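Local coordinates for putative uncharacterized protein (Chaetomium thermophilum, PDB 5IJP) that binds inositol hexakisphosphate through its SPX domain and probably acts as an inositol polyphosphate sensor in the control of phosphate homeostasis, at residues I12-W17 against Q74-E79; S81-V86 against I124-D129; A64-V69 against T139-I144; S10-R13 against H18-D21; D53-F58 against T152-K157. All coordinates share one frame; numbering follows the deposited sequence.

Interaction 1: I12-W17 against Q74-E79; sequences IREYQW and QVKAME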
# COMPACT_ATOMS: atom_id res chain seq x y z
N ILE A 12 -10.87 3.54 0.67
CA ILE A 12 -11.40 3.55 -0.70
C ILE A 12 -12.10 2.20 -0.89
O ILE A 12 -11.53 1.16 -0.53
CB ILE A 12 -10.27 3.78 -1.75
CG1 ILE A 12 -9.39 5.01 -1.40
CG2 ILE A 12 -10.85 3.91 -3.17
CD1 ILE A 12 -7.91 4.86 -1.76
N ARG A 13 -13.32 2.21 -1.46
CA ARG A 13 -14.14 1.01 -1.71
C ARG A 13 -13.43 -0.04 -2.58
O ARG A 13 -13.74 -1.23 -2.47
CB ARG A 13 -15.50 1.40 -2.32
CG ARG A 13 -16.42 2.17 -1.38
CD ARG A 13 -17.54 1.32 -0.83
NE ARG A 13 -18.53 2.12 -0.10
CZ ARG A 13 -18.51 2.31 1.22
NH1 ARG A 13 -17.57 1.75 1.97
NH2 ARG A 13 -19.45 3.05 1.79
N GLU A 14 -12.47 0.40 -3.42
CA GLU A 14 -11.64 -0.44 -4.29
C GLU A 14 -10.71 -1.35 -3.47
O GLU A 14 -10.52 -2.51 -3.83
CB GLU A 14 -10.84 0.47 -5.26
CG GLU A 14 -9.70 -0.18 -6.04
CD GLU A 14 -10.08 -1.26 -7.03
OE1 GLU A 14 -10.84 -0.96 -7.98
OE2 GLU A 14 -9.58 -2.40 -6.88
N TYR A 15 -10.16 -0.82 -2.35
CA TYR A 15 -9.24 -1.53 -1.46
C TYR A 15 -9.87 -1.88 -0.09
O TYR A 15 -9.18 -2.45 0.75
CB TYR A 15 -7.95 -0.71 -1.25
CG TYR A 15 -7.31 -0.14 -2.50
CD1 TYR A 15 -6.37 -0.87 -3.22
CD2 TYR A 15 -7.61 1.15 -2.94
CE1 TYR A 15 -5.77 -0.35 -4.37
CE2 TYR A 15 -7.02 1.68 -4.08
CZ TYR A 15 -6.10 0.93 -4.79
OH TYR A 15 -5.51 1.46 -5.92
N GLN A 16 -11.17 -1.54 0.10
CA GLN A 16 -12.00 -1.70 1.31
C GLN A 16 -11.67 -2.90 2.23
O GLN A 16 -11.53 -2.71 3.44
CB GLN A 16 -13.49 -1.72 0.94
CG GLN A 16 -14.42 -1.24 2.07
CD GLN A 16 -15.90 -1.43 1.79
OE1 GLN A 16 -16.33 -1.70 0.66
NE2 GLN A 16 -16.71 -1.26 2.82
N TRP A 17 -11.58 -4.12 1.67
CA TRP A 17 -11.33 -5.35 2.43
C TRP A 17 -9.84 -5.75 2.53
O TRP A 17 -9.54 -6.85 2.99
CB TRP A 17 -12.14 -6.52 1.84
CG TRP A 17 -13.63 -6.35 1.93
CD1 TRP A 17 -14.45 -5.81 0.99
CD2 TRP A 17 -14.47 -6.78 3.01
NE1 TRP A 17 -15.76 -5.86 1.41
CE2 TRP A 17 -15.80 -6.44 2.65
CE3 TRP A 17 -14.24 -7.40 4.24
CZ2 TRP A 17 -16.89 -6.71 3.49
CZ3 TRP A 17 -15.32 -7.67 5.07
CH2 TRP A 17 -16.63 -7.33 4.69
N GLN A 74 0.08 -5.80 -5.38
CA GLN A 74 0.56 -6.49 -6.58
C GLN A 74 -0.47 -6.47 -7.71
O GLN A 74 -0.12 -6.08 -8.83
CB GLN A 74 0.97 -7.94 -6.25
CG GLN A 74 1.62 -8.68 -7.41
CD GLN A 74 2.20 -10.00 -6.99
OE1 GLN A 74 3.21 -10.05 -6.27
NE2 GLN A 74 1.60 -11.08 -7.44
N VAL A 75 -1.72 -6.91 -7.43
CA VAL A 75 -2.83 -6.99 -8.39
C VAL A 75 -3.10 -5.63 -9.05
O VAL A 75 -3.16 -5.56 -10.28
CB VAL A 75 -4.11 -7.63 -7.77
CG1 VAL A 75 -5.25 -7.70 -8.78
CG2 VAL A 75 -3.83 -9.01 -7.19
N LYS A 76 -3.22 -4.57 -8.24
CA LYS A 76 -3.50 -3.21 -8.72
C LYS A 76 -2.36 -2.61 -9.55
O LYS A 76 -2.64 -2.06 -10.62
CB LYS A 76 -3.90 -2.28 -7.56
CG LYS A 76 -4.66 -1.03 -8.00
CD LYS A 76 -6.16 -1.28 -8.19
CE LYS A 76 -6.75 -0.45 -9.31
NZ LYS A 76 -6.81 1.00 -8.97
N ALA A 77 -1.09 -2.73 -9.09
CA ALA A 77 0.09 -2.20 -9.80
C ALA A 77 0.30 -2.87 -11.15
O ALA A 77 0.64 -2.18 -12.12
CB ALA A 77 1.33 -2.36 -8.94
N MET A 78 0.09 -4.20 -11.23
CA MET A 78 0.23 -4.98 -12.46
C MET A 78 -0.86 -4.64 -13.46
O MET A 78 -0.60 -4.65 -14.67
CB MET A 78 0.25 -6.48 -12.14
CG MET A 78 1.63 -6.99 -11.80
SD MET A 78 1.64 -8.67 -11.13
CE MET A 78 0.86 -9.56 -12.45
N GLU A 79 -2.08 -4.33 -12.97
CA GLU A 79 -3.22 -3.91 -13.79
C GLU A 79 -2.94 -2.53 -14.37
O GLU A 79 -3.28 -2.27 -15.52
CB GLU A 79 -4.52 -3.90 -12.97
CG GLU A 79 -5.20 -5.26 -12.90
CD GLU A 79 -6.25 -5.44 -11.82
OE1 GLU A 79 -6.41 -4.55 -10.96
OE2 GLU A 79 -6.91 -6.51 -11.83

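Interaction 2: S81-V86 against I124-D129; sequences SRRIAV and IADVHD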
# COMPACT_ATOMS: atom_id res chain seq x y z
N SER A 81 0.23 -1.32 -14.85
CA SER A 81 1.32 -1.59 -15.80
C SER A 81 0.78 -2.08 -17.14
O SER A 81 1.32 -1.71 -18.19
CB SER A 81 2.30 -2.61 -15.22
OG SER A 81 2.98 -2.10 -14.09
N ARG A 82 -0.31 -2.88 -17.11
CA ARG A 82 -1.02 -3.40 -18.28
C ARG A 82 -1.77 -2.24 -18.95
O ARG A 82 -1.75 -2.14 -20.18
CB ARG A 82 -1.99 -4.51 -17.86
CG ARG A 82 -2.72 -5.20 -19.01
CD ARG A 82 -4.00 -5.88 -18.55
NE ARG A 82 -5.01 -4.91 -18.11
CZ ARG A 82 -6.05 -5.21 -17.33
NH1 ARG A 82 -6.91 -4.27 -16.98
NH2 ARG A 82 -6.22 -6.45 -16.88
N ARG A 83 -2.40 -1.35 -18.15
CA ARG A 83 -3.12 -0.16 -18.61
C ARG A 83 -2.19 0.84 -19.28
O ARG A 83 -2.59 1.49 -20.25
CB ARG A 83 -3.88 0.51 -17.46
CG ARG A 83 -5.24 -0.12 -17.16
CD ARG A 83 -6.04 0.71 -16.17
NE ARG A 83 -6.63 1.90 -16.79
CZ ARG A 83 -7.26 2.86 -16.12
NH1 ARG A 83 -7.39 2.79 -14.80
NH2 ARG A 83 -7.77 3.90 -16.77
N ILE A 84 -0.94 0.97 -18.78
CA ILE A 84 0.09 1.85 -19.33
C ILE A 84 0.55 1.30 -20.69
O ILE A 84 0.61 2.05 -21.66
CB ILE A 84 1.26 2.10 -18.33
CG1 ILE A 84 0.80 2.99 -17.15
CG2 ILE A 84 2.50 2.71 -19.02
CD1 ILE A 84 1.67 2.94 -15.89
N ALA A 85 0.83 -0.03 -20.75
CA ALA A 85 1.28 -0.75 -21.95
C ALA A 85 0.31 -0.63 -23.13
O ALA A 85 0.77 -0.44 -24.26
CB ALA A 85 1.53 -2.21 -21.61
N VAL A 86 -1.01 -0.73 -22.88
CA VAL A 86 -2.03 -0.61 -23.93
C VAL A 86 -2.22 0.85 -24.37
O VAL A 86 -2.46 1.09 -25.55
CB VAL A 86 -3.39 -1.31 -23.61
CG1 VAL A 86 -3.23 -2.83 -23.57
CG2 VAL A 86 -4.02 -0.79 -22.31
N ILE A 124 -3.01 8.01 -13.90
CA ILE A 124 -2.24 8.86 -12.97
C ILE A 124 -2.96 8.93 -11.61
O ILE A 124 -2.32 8.78 -10.57
CB ILE A 124 -1.94 10.27 -13.57
CG1 ILE A 124 -1.09 10.16 -14.86
CG2 ILE A 124 -1.24 11.19 -12.54
CD1 ILE A 124 -1.25 11.30 -15.83
N ALA A 125 -4.30 9.11 -11.65
CA ALA A 125 -5.17 9.15 -10.46
C ALA A 125 -5.17 7.78 -9.76
O ALA A 125 -5.14 7.73 -8.53
CB ALA A 125 -6.58 9.54 -10.86
N ASP A 126 -5.15 6.68 -10.55
CA ASP A 126 -5.09 5.31 -10.05
C ASP A 126 -3.73 5.00 -9.41
O ASP A 126 -3.67 4.23 -8.46
CB ASP A 126 -5.43 4.30 -11.17
CG ASP A 126 -6.92 4.10 -11.43
OD1 ASP A 126 -7.70 5.06 -11.20
OD2 ASP A 126 -7.29 3.00 -11.89
N VAL A 127 -2.65 5.64 -9.92
CA VAL A 127 -1.28 5.51 -9.39
C VAL A 127 -1.25 6.19 -8.01
O VAL A 127 -0.77 5.59 -7.05
CB VAL A 127 -0.20 6.08 -10.37
CG1 VAL A 127 1.15 6.28 -9.68
CG2 VAL A 127 -0.04 5.18 -11.59
N HIS A 128 -1.81 7.42 -7.92
CA HIS A 128 -1.90 8.22 -6.69
C HIS A 128 -2.76 7.53 -5.63
O HIS A 128 -2.39 7.54 -4.46
CB HIS A 128 -2.42 9.64 -7.00
CG HIS A 128 -2.66 10.49 -5.79
ND1 HIS A 128 -3.93 10.90 -5.43
CD2 HIS A 128 -1.77 10.95 -4.87
CE1 HIS A 128 -3.78 11.61 -4.32
NE2 HIS A 128 -2.50 11.66 -3.94
N ASP A 129 -3.89 6.91 -6.04
CA ASP A 129 -4.79 6.18 -5.15
C ASP A 129 -4.12 4.92 -4.60
O ASP A 129 -4.36 4.56 -3.44
CB ASP A 129 -6.13 5.84 -5.84
CG ASP A 129 -7.05 7.03 -6.05
OD1 ASP A 129 -7.17 7.87 -5.13
OD2 ASP A 129 -7.70 7.09 -7.11

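Interaction 3: A64-V69 against T139-I144; sequences AELDKV and TGFYKI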
# COMPACT_ATOMS: atom_id res chain seq x y z
N ALA A 64 -0.02 -12.26 8.39
CA ALA A 64 -1.25 -12.52 7.63
C ALA A 64 -1.83 -11.22 7.07
O ALA A 64 -2.34 -11.20 5.95
CB ALA A 64 -2.28 -13.22 8.51
N GLU A 65 -1.72 -10.12 7.86
CA GLU A 65 -2.16 -8.79 7.46
C GLU A 65 -1.19 -8.19 6.45
O GLU A 65 -1.63 -7.48 5.54
CB GLU A 65 -2.31 -7.87 8.68
CG GLU A 65 -3.58 -8.09 9.48
CD GLU A 65 -4.88 -7.85 8.74
OE1 GLU A 65 -5.08 -6.72 8.24
OE2 GLU A 65 -5.71 -8.78 8.68
N LEU A 66 0.11 -8.51 6.58
CA LEU A 66 1.17 -8.04 5.68
C LEU A 66 1.02 -8.65 4.28
O LEU A 66 1.23 -7.95 3.29
CB LEU A 66 2.56 -8.35 6.26
CG LEU A 66 3.71 -7.48 5.74
CD1 LEU A 66 3.95 -6.28 6.64
CD2 LEU A 66 4.99 -8.29 5.62
N ASP A 67 0.63 -9.94 4.20
CA ASP A 67 0.41 -10.66 2.95
C ASP A 67 -0.84 -10.16 2.22
O ASP A 67 -0.82 -10.07 1.00
CB ASP A 67 0.32 -12.18 3.19
CG ASP A 67 1.53 -12.80 3.86
OD1 ASP A 67 2.64 -12.23 3.75
OD2 ASP A 67 1.37 -13.85 4.52
N LYS A 68 -1.91 -9.85 2.99
CA LYS A 68 -3.19 -9.34 2.49
C LYS A 68 -3.01 -7.99 1.78
O LYS A 68 -3.63 -7.76 0.74
CB LYS A 68 -4.19 -9.21 3.65
CG LYS A 68 -5.64 -8.94 3.23
CD LYS A 68 -6.58 -8.80 4.42
CE LYS A 68 -6.54 -7.43 5.06
NZ LYS A 68 -7.45 -7.35 6.24
N VAL A 69 -2.15 -7.12 2.33
CA VAL A 69 -1.83 -5.80 1.78
C VAL A 69 -0.94 -5.96 0.53
O VAL A 69 -1.26 -5.39 -0.51
CB VAL A 69 -1.19 -4.86 2.84
CG1 VAL A 69 -0.81 -3.51 2.24
CG2 VAL A 69 -2.12 -4.67 4.03
N THR A 139 2.41 3.13 7.09
CA THR A 139 2.29 3.88 8.34
C THR A 139 1.58 3.01 9.40
O THR A 139 1.98 3.03 10.56
CB THR A 139 1.57 5.23 8.09
OG1 THR A 139 2.18 5.89 6.98
CG2 THR A 139 1.60 6.15 9.30
N GLY A 140 0.58 2.25 8.96
CA GLY A 140 -0.20 1.33 9.78
C GLY A 140 0.62 0.26 10.46
O GLY A 140 0.49 0.06 11.67
N PHE A 141 1.49 -0.42 9.69
CA PHE A 141 2.39 -1.45 10.21
C PHE A 141 3.49 -0.83 11.07
O PHE A 141 3.79 -1.36 12.14
CB PHE A 141 2.99 -2.31 9.09
CG PHE A 141 2.00 -3.23 8.41
CD1 PHE A 141 1.61 -4.43 9.00
CD2 PHE A 141 1.48 -2.91 7.16
CE1 PHE A 141 0.70 -5.27 8.36
CE2 PHE A 141 0.56 -3.76 6.53
CZ PHE A 141 0.18 -4.93 7.13
N TYR A 142 4.05 0.32 10.63
CA TYR A 142 5.10 1.07 11.33
C TYR A 142 4.64 1.51 12.73
O TYR A 142 5.41 1.41 13.68
CB TYR A 142 5.51 2.30 10.50
CG TYR A 142 6.97 2.67 10.62
CD1 TYR A 142 7.90 2.21 9.69
CD2 TYR A 142 7.42 3.50 11.64
CE1 TYR A 142 9.25 2.56 9.79
CE2 TYR A 142 8.76 3.84 11.75
CZ TYR A 142 9.67 3.37 10.82
OH TYR A 142 11.00 3.72 10.93
N LYS A 143 3.38 1.98 12.84
CA LYS A 143 2.78 2.44 14.09
C LYS A 143 2.43 1.30 15.04
O LYS A 143 2.67 1.43 16.24
CB LYS A 143 1.55 3.32 13.82
CG LYS A 143 1.67 4.74 14.37
CD LYS A 143 1.89 5.75 13.26
CE LYS A 143 1.94 7.16 13.79
NZ LYS A 143 2.06 8.16 12.70
N ILE A 144 1.87 0.19 14.51
CA ILE A 144 1.47 -0.97 15.32
C ILE A 144 2.70 -1.76 15.84
O ILE A 144 2.63 -2.30 16.94
CB ILE A 144 0.41 -1.86 14.60
CG1 ILE A 144 -0.45 -2.66 15.61
CG2 ILE A 144 0.99 -2.77 13.52
CD1 ILE A 144 -1.71 -1.95 16.09

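Interaction 4: S10-R13 against H18-D21; sequences SIIR and HYID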
# COMPACT_ATOMS: atom_id res chain seq x y z
N SER A 10 -9.95 7.34 5.57
CA SER A 10 -9.25 7.29 4.28
C SER A 10 -9.36 5.91 3.58
O SER A 10 -8.41 5.48 2.92
CB SER A 10 -7.80 7.74 4.44
OG SER A 10 -7.10 6.92 5.35
N ILE A 11 -10.52 5.24 3.71
CA ILE A 11 -10.78 3.95 3.08
C ILE A 11 -11.47 4.13 1.72
O ILE A 11 -12.50 4.80 1.64
CB ILE A 11 -11.52 2.96 4.04
CG1 ILE A 11 -10.51 2.27 4.99
CG2 ILE A 11 -12.35 1.90 3.28
CD1 ILE A 11 -11.09 1.49 6.18
N ILE A 12 -10.87 3.54 0.67
CA ILE A 12 -11.40 3.55 -0.70
C ILE A 12 -12.10 2.20 -0.89
O ILE A 12 -11.53 1.16 -0.53
CB ILE A 12 -10.27 3.78 -1.75
CG1 ILE A 12 -9.39 5.01 -1.40
CG2 ILE A 12 -10.85 3.91 -3.17
CD1 ILE A 12 -7.91 4.86 -1.76
N ARG A 13 -13.32 2.21 -1.46
CA ARG A 13 -14.14 1.01 -1.71
C ARG A 13 -13.43 -0.04 -2.58
O ARG A 13 -13.74 -1.23 -2.47
CB ARG A 13 -15.50 1.40 -2.32
CG ARG A 13 -16.42 2.17 -1.38
CD ARG A 13 -17.54 1.32 -0.83
NE ARG A 13 -18.53 2.12 -0.10
CZ ARG A 13 -18.51 2.31 1.22
NH1 ARG A 13 -17.57 1.75 1.97
NH2 ARG A 13 -19.45 3.05 1.79
N HIS A 18 -8.92 -4.85 2.13
CA HIS A 18 -7.48 -5.16 2.12
C HIS A 18 -6.60 -4.22 2.97
O HIS A 18 -5.37 -4.36 2.94
CB HIS A 18 -6.98 -5.23 0.67
CG HIS A 18 -7.73 -6.22 -0.16
ND1 HIS A 18 -8.88 -5.87 -0.84
CD2 HIS A 18 -7.49 -7.54 -0.36
CE1 HIS A 18 -9.29 -6.97 -1.45
NE2 HIS A 18 -8.49 -8.00 -1.19
N TYR A 19 -7.21 -3.31 3.75
CA TYR A 19 -6.48 -2.41 4.64
C TYR A 19 -6.01 -3.15 5.90
O TYR A 19 -6.46 -4.26 6.16
CB TYR A 19 -7.35 -1.20 5.02
CG TYR A 19 -7.53 -0.19 3.92
CD1 TYR A 19 -6.61 0.85 3.74
CD2 TYR A 19 -8.63 -0.24 3.07
CE1 TYR A 19 -6.77 1.79 2.73
CE2 TYR A 19 -8.80 0.70 2.05
CZ TYR A 19 -7.87 1.71 1.88
OH TYR A 19 -8.03 2.64 0.88
N ILE A 20 -5.10 -2.52 6.68
CA ILE A 20 -4.57 -3.09 7.93
C ILE A 20 -5.67 -3.22 8.97
O ILE A 20 -6.48 -2.30 9.12
CB ILE A 20 -3.38 -2.29 8.55
CG1 ILE A 20 -2.78 -1.24 7.60
CG2 ILE A 20 -2.32 -3.21 9.11
CD1 ILE A 20 -3.29 0.17 7.84
N ASP A 21 -5.68 -4.33 9.72
CA ASP A 21 -6.62 -4.53 10.81
C ASP A 21 -5.95 -3.94 12.06
O ASP A 21 -5.58 -4.67 12.98
CB ASP A 21 -6.98 -6.02 10.98
CG ASP A 21 -8.15 -6.32 11.90
OD1 ASP A 21 -8.97 -5.40 12.15
OD2 ASP A 21 -8.28 -7.48 12.34

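Interaction 5: D53-F58 against T152-K157; sequences DDESRF and TGWRLK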
# COMPACT_ATOMS: atom_id res chain seq x y z
N ASP A 53 4.23 -17.32 23.66
CA ASP A 53 3.00 -17.79 23.02
C ASP A 53 2.16 -16.62 22.50
O ASP A 53 1.58 -16.73 21.42
CB ASP A 53 2.17 -18.67 23.97
CG ASP A 53 2.90 -19.89 24.51
OD1 ASP A 53 3.46 -20.65 23.69
OD2 ASP A 53 2.86 -20.11 25.74
N ASP A 54 2.12 -15.51 23.26
CA ASP A 54 1.40 -14.29 22.89
C ASP A 54 2.10 -13.62 21.71
O ASP A 54 1.44 -13.09 20.81
CB ASP A 54 1.32 -13.31 24.07
CG ASP A 54 0.48 -13.77 25.25
OD1 ASP A 54 -0.66 -14.24 25.01
OD2 ASP A 54 0.92 -13.59 26.40
N GLU A 55 3.45 -13.67 21.70
CA GLU A 55 4.33 -13.13 20.67
C GLU A 55 4.15 -13.88 19.35
O GLU A 55 4.03 -13.25 18.30
CB GLU A 55 5.80 -13.17 21.14
CG GLU A 55 6.77 -12.44 20.23
CD GLU A 55 6.76 -10.92 20.26
OE1 GLU A 55 6.26 -10.34 21.25
OE2 GLU A 55 7.31 -10.31 19.31
N SER A 56 4.12 -15.24 19.40
CA SER A 56 3.94 -16.12 18.24
C SER A 56 2.58 -15.89 17.57
O SER A 56 2.49 -15.93 16.34
CB SER A 56 4.09 -17.58 18.64
OG SER A 56 5.39 -17.84 19.16
N ARG A 57 1.54 -15.62 18.39
CA ARG A 57 0.17 -15.35 17.95
C ARG A 57 0.10 -13.99 17.23
O ARG A 57 -0.56 -13.90 16.19
CB ARG A 57 -0.79 -15.38 19.16
CG ARG A 57 -2.27 -15.22 18.81
CD ARG A 57 -3.15 -15.01 20.04
NE ARG A 57 -2.86 -13.75 20.72
CZ ARG A 57 -2.36 -13.66 21.95
NH1 ARG A 57 -2.09 -14.75 22.65
NH2 ARG A 57 -2.13 -12.47 22.49
N PHE A 58 0.77 -12.96 17.78
CA PHE A 58 0.80 -11.61 17.22
C PHE A 58 1.55 -11.55 15.89
O PHE A 58 1.05 -10.93 14.95
CB PHE A 58 1.36 -10.58 18.22
CG PHE A 58 1.29 -9.14 17.76
CD1 PHE A 58 0.09 -8.45 17.77
CD2 PHE A 58 2.43 -8.47 17.34
CE1 PHE A 58 0.02 -7.12 17.35
CE2 PHE A 58 2.37 -7.14 16.92
CZ PHE A 58 1.17 -6.47 16.93
N THR A 152 4.38 -4.12 25.21
CA THR A 152 4.86 -5.43 25.67
C THR A 152 6.28 -5.40 26.24
O THR A 152 6.55 -6.05 27.25
CB THR A 152 4.73 -6.48 24.55
OG1 THR A 152 5.77 -6.30 23.59
CG2 THR A 152 3.37 -6.46 23.86
N GLY A 153 7.18 -4.69 25.56
CA GLY A 153 8.59 -4.62 25.91
C GLY A 153 9.44 -5.42 24.94
O GLY A 153 10.63 -5.15 24.78
N TRP A 154 8.81 -6.40 24.27
CA TRP A 154 9.40 -7.28 23.26
C TRP A 154 9.54 -6.46 21.97
O TRP A 154 8.57 -5.82 21.55
CB TRP A 154 8.51 -8.51 23.01
CG TRP A 154 8.32 -9.42 24.19
CD1 TRP A 154 7.74 -9.11 25.39
CD2 TRP A 154 8.57 -10.83 24.23
NE1 TRP A 154 7.70 -10.22 26.20
CE2 TRP A 154 8.19 -11.29 25.51
CE3 TRP A 154 9.12 -11.75 23.32
CZ2 TRP A 154 8.33 -12.63 25.90
CZ3 TRP A 154 9.26 -13.07 23.70
CH2 TRP A 154 8.87 -13.50 24.98
N ARG A 155 10.74 -6.45 21.37
CA ARG A 155 10.99 -5.68 20.14
C ARG A 155 10.80 -6.50 18.87
O ARG A 155 11.37 -7.58 18.74
CB ARG A 155 12.36 -5.00 20.19
CG ARG A 155 12.32 -3.61 20.79
CD ARG A 155 13.65 -3.21 21.39
NE ARG A 155 13.78 -3.66 22.78
CZ ARG A 155 13.49 -2.92 23.85
NH1 ARG A 155 13.04 -1.68 23.70
NH2 ARG A 155 13.64 -3.42 25.06
N LEU A 156 9.98 -5.97 17.93
CA LEU A 156 9.70 -6.58 16.63
C LEU A 156 10.29 -5.79 15.46
O LEU A 156 10.39 -6.31 14.35
CB LEU A 156 8.19 -6.79 16.42
CG LEU A 156 7.62 -8.18 16.75
CD1 LEU A 156 6.13 -8.24 16.47
CD2 LEU A 156 8.33 -9.28 15.97
N LYS A 157 10.69 -4.53 15.73
CA LYS A 157 11.27 -3.60 14.76
C LYS A 157 12.57 -4.09 14.07
O LYS A 157 12.66 -3.87 12.86
CB LYS A 157 11.49 -2.22 15.39
CG LYS A 157 11.45 -1.06 14.39
CD LYS A 157 11.39 0.31 15.07
CE LYS A 157 9.99 0.77 15.42
NZ LYS A 157 9.19 1.13 14.21

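Interaction 1: I12-W17 against Q74-E79
Y15 and K76 meet with their side chains at about a right angle, the lysine chain crossing beside the phenol end of the tyrosine. K76 CG lies 3.4 Å from Y15 OH and 3.9 Å from Y15 CE1, and bends at chi2, chi3 and chi4 curl the chain back until K76 NZ gives Y15 OH a weak hydrogen bond of 3.3 Å. E14 slants across the same lysine, its OE2 3.8 Å from K76 CD, while E14 OE1 stays 4.6 Å from K76 NZ, attractive but too far for a salt bridge. The pair illustrates how an SPX domain seats the loop joining its two short N-terminal helices on the long helix 52-97. With K76 cut back to an alanine, Y15 OH would probably lose this donor and the E14 carboxylate the chain it lies against. Further out, E14 OE2 has its salt bridge to K72, the Y15 ring stacks with F133 of helix 110-151, and a backbone bond of 3.0 Å from Y15 N to I12 O holds the turn.

Interaction 2: S81-V86 against I124-D129
R83 and D126 stand closest in backbone terms, their CA atoms 10.3 Å apart, where segments 81-86 and 124-129 run in opposite senses. The segments belong to the two long helices of the SPX helical bundle, 52-97 and 110-151, and at this separation the backbones leave the bridging to long side chains. R83 supplies one. Its CG lies anti to the carbonyl carbon (chi1 -83°), the chain runs out extended and then bends at chi3, and the guanidinium is carried across to the facing helix. There NH1 of R83 forms a salt bridge of 2.9 Å with OD2 of D126. The oxygen arrives at the edge of the guanidinium, near its plane, but the carboxylate is turned 80° from that plane, so a single oxygen makes the contact and not the flat two-pronged pairing of which these groups are capable. R83 NH2 is engaged one helical turn earlier, in a salt bridge with D122, and the arginine thus straddles two acids of the same helix. The nearby guanidinium would probably favour the charged form of D126. Its OD2 is also the atom that K76 NZ approaches from helix 52-97, in a long, weak ion pair.

Interaction 3: A64-V69 against T139-I144
F141 reaches from helix 110-151 to the backbone of helix 52-97, and L66 and V69 receive its ring on two different sides. Methyl CD1 of L66 sits over the centre of one face, 3.8 Å from the ring centroid and only 11° off the normal, a well-formed CH-pi contact. V69 takes the edge instead, with its CG2 near the ring plane and 3.8 Å from F141 CE2. The far end of the ring probes the main chain itself, CZ of F141 lying 3.6 Å from L66 CA and 3.5 Å from E65 O, which also lies near the ring plane. The setting of F141, with CG anti to the carbonyl carbon (chi1 -70°), sends the ring straight across the gap between the helices. I20 and L164 pack on the same phenylalanine, and L164 on L66 as well. Replacing F141 by an alanine would probably open a gap between the helices and leave L66 CD1 without the aromatic face beneath it. With local axes 11.8 Å apart at 167°, a separation that the F141 ring spans, this is a buried contact within the antiparallel pair of long helices of the SPX bundle.

Interaction 4: S10-R13 against H18-D21
Y19 OH accepts a hydrogen bond of 3.0 Å from the backbone N of I12, close to straight at 162°. The phenol oxygen is wrapped by the same residue, whose CD1 methyl comes within 3.5 Å of Y19 OH. I11 contributes differently: its CG1 lies over one face of the Y19 ring, displaced toward the rim, 3.8 Å from the centroid and 17° off the normal, which makes a CH-pi contact. With CG anti to the carbonyl carbon (chi1 -74°), Y19 points its ring back past I11. F133 of helix 110-151 meets Y19 edge-to-face. Beyond Y19 the chain soon reaches D21, the N-cap of helix 22-30, so the tyrosine folds the connection of the N-terminal helical hairpin back onto the exit of helix 3-9. Both helices carry residues of the inositol hexakisphosphate pocket, among them Q5 and Y22. The phenol oxygen satisfies a main-chain N-H in a segment without regular secondary structure while the ring face shelters I11, so one side chain meets both a polar and an apolar demand of the loop.

Interaction 5: D53-F58 against T152-K157
E55 leans out of helix 52-97 toward W154 and L156, its CB directed at the loop and CG anti to the backbone N (chi1 -171°). Past CB, CG comes to 3.9 Å from W154 CE3; the bend at chi2 then lays CD 4.0 Å from the same atom, with the carboxylate only 14° from parallel to the indole. At the tip the two oxygens part company. OE1 rests 3.4 Å from W154 CB and accepts hydrogen bonds from W50 NE1 and H148 NE2, whereas OE2 comes to L156 CG at 3.3 Å, an apolar neighbour. L156 also sends CD1 to the edge of the F58 ring, 3.8 Å from F58 CD2. The loop is shaped by an ST turn in which W154 N donates to T152 OG1 over 3.1 Å, and by G153, whose phi of 107° suits a glycine. W154 further meets W50 edge-to-face. The contact therefore ties the start of helix 52-97 to the link between helices 110-151 and 157-165, just past pocket residue M151, while F58 packs on L25 and L29 of helix 22-30.

From the N terminus, interaction 4 closes first, a short loop between helices 3-9 and 22-30. Interaction 1 starts from the same stretch, sharing I12 and R13, but closes much later on helix 52-97. Before it does, interactions 5 and 3 have opened on that helix, so interaction 1 crosses both. Interaction 2 opens next and closes first on helix 110-151; it nests inside interaction 3, which nests inside interaction 5. These three follow the long helices from beyond their middle to the loop before helix 157-165. A hydrogen bond from D21 N to E65 OE1 joins interactions 3 and 4, helping to tie the N-terminal hairpin to the long-helix pair.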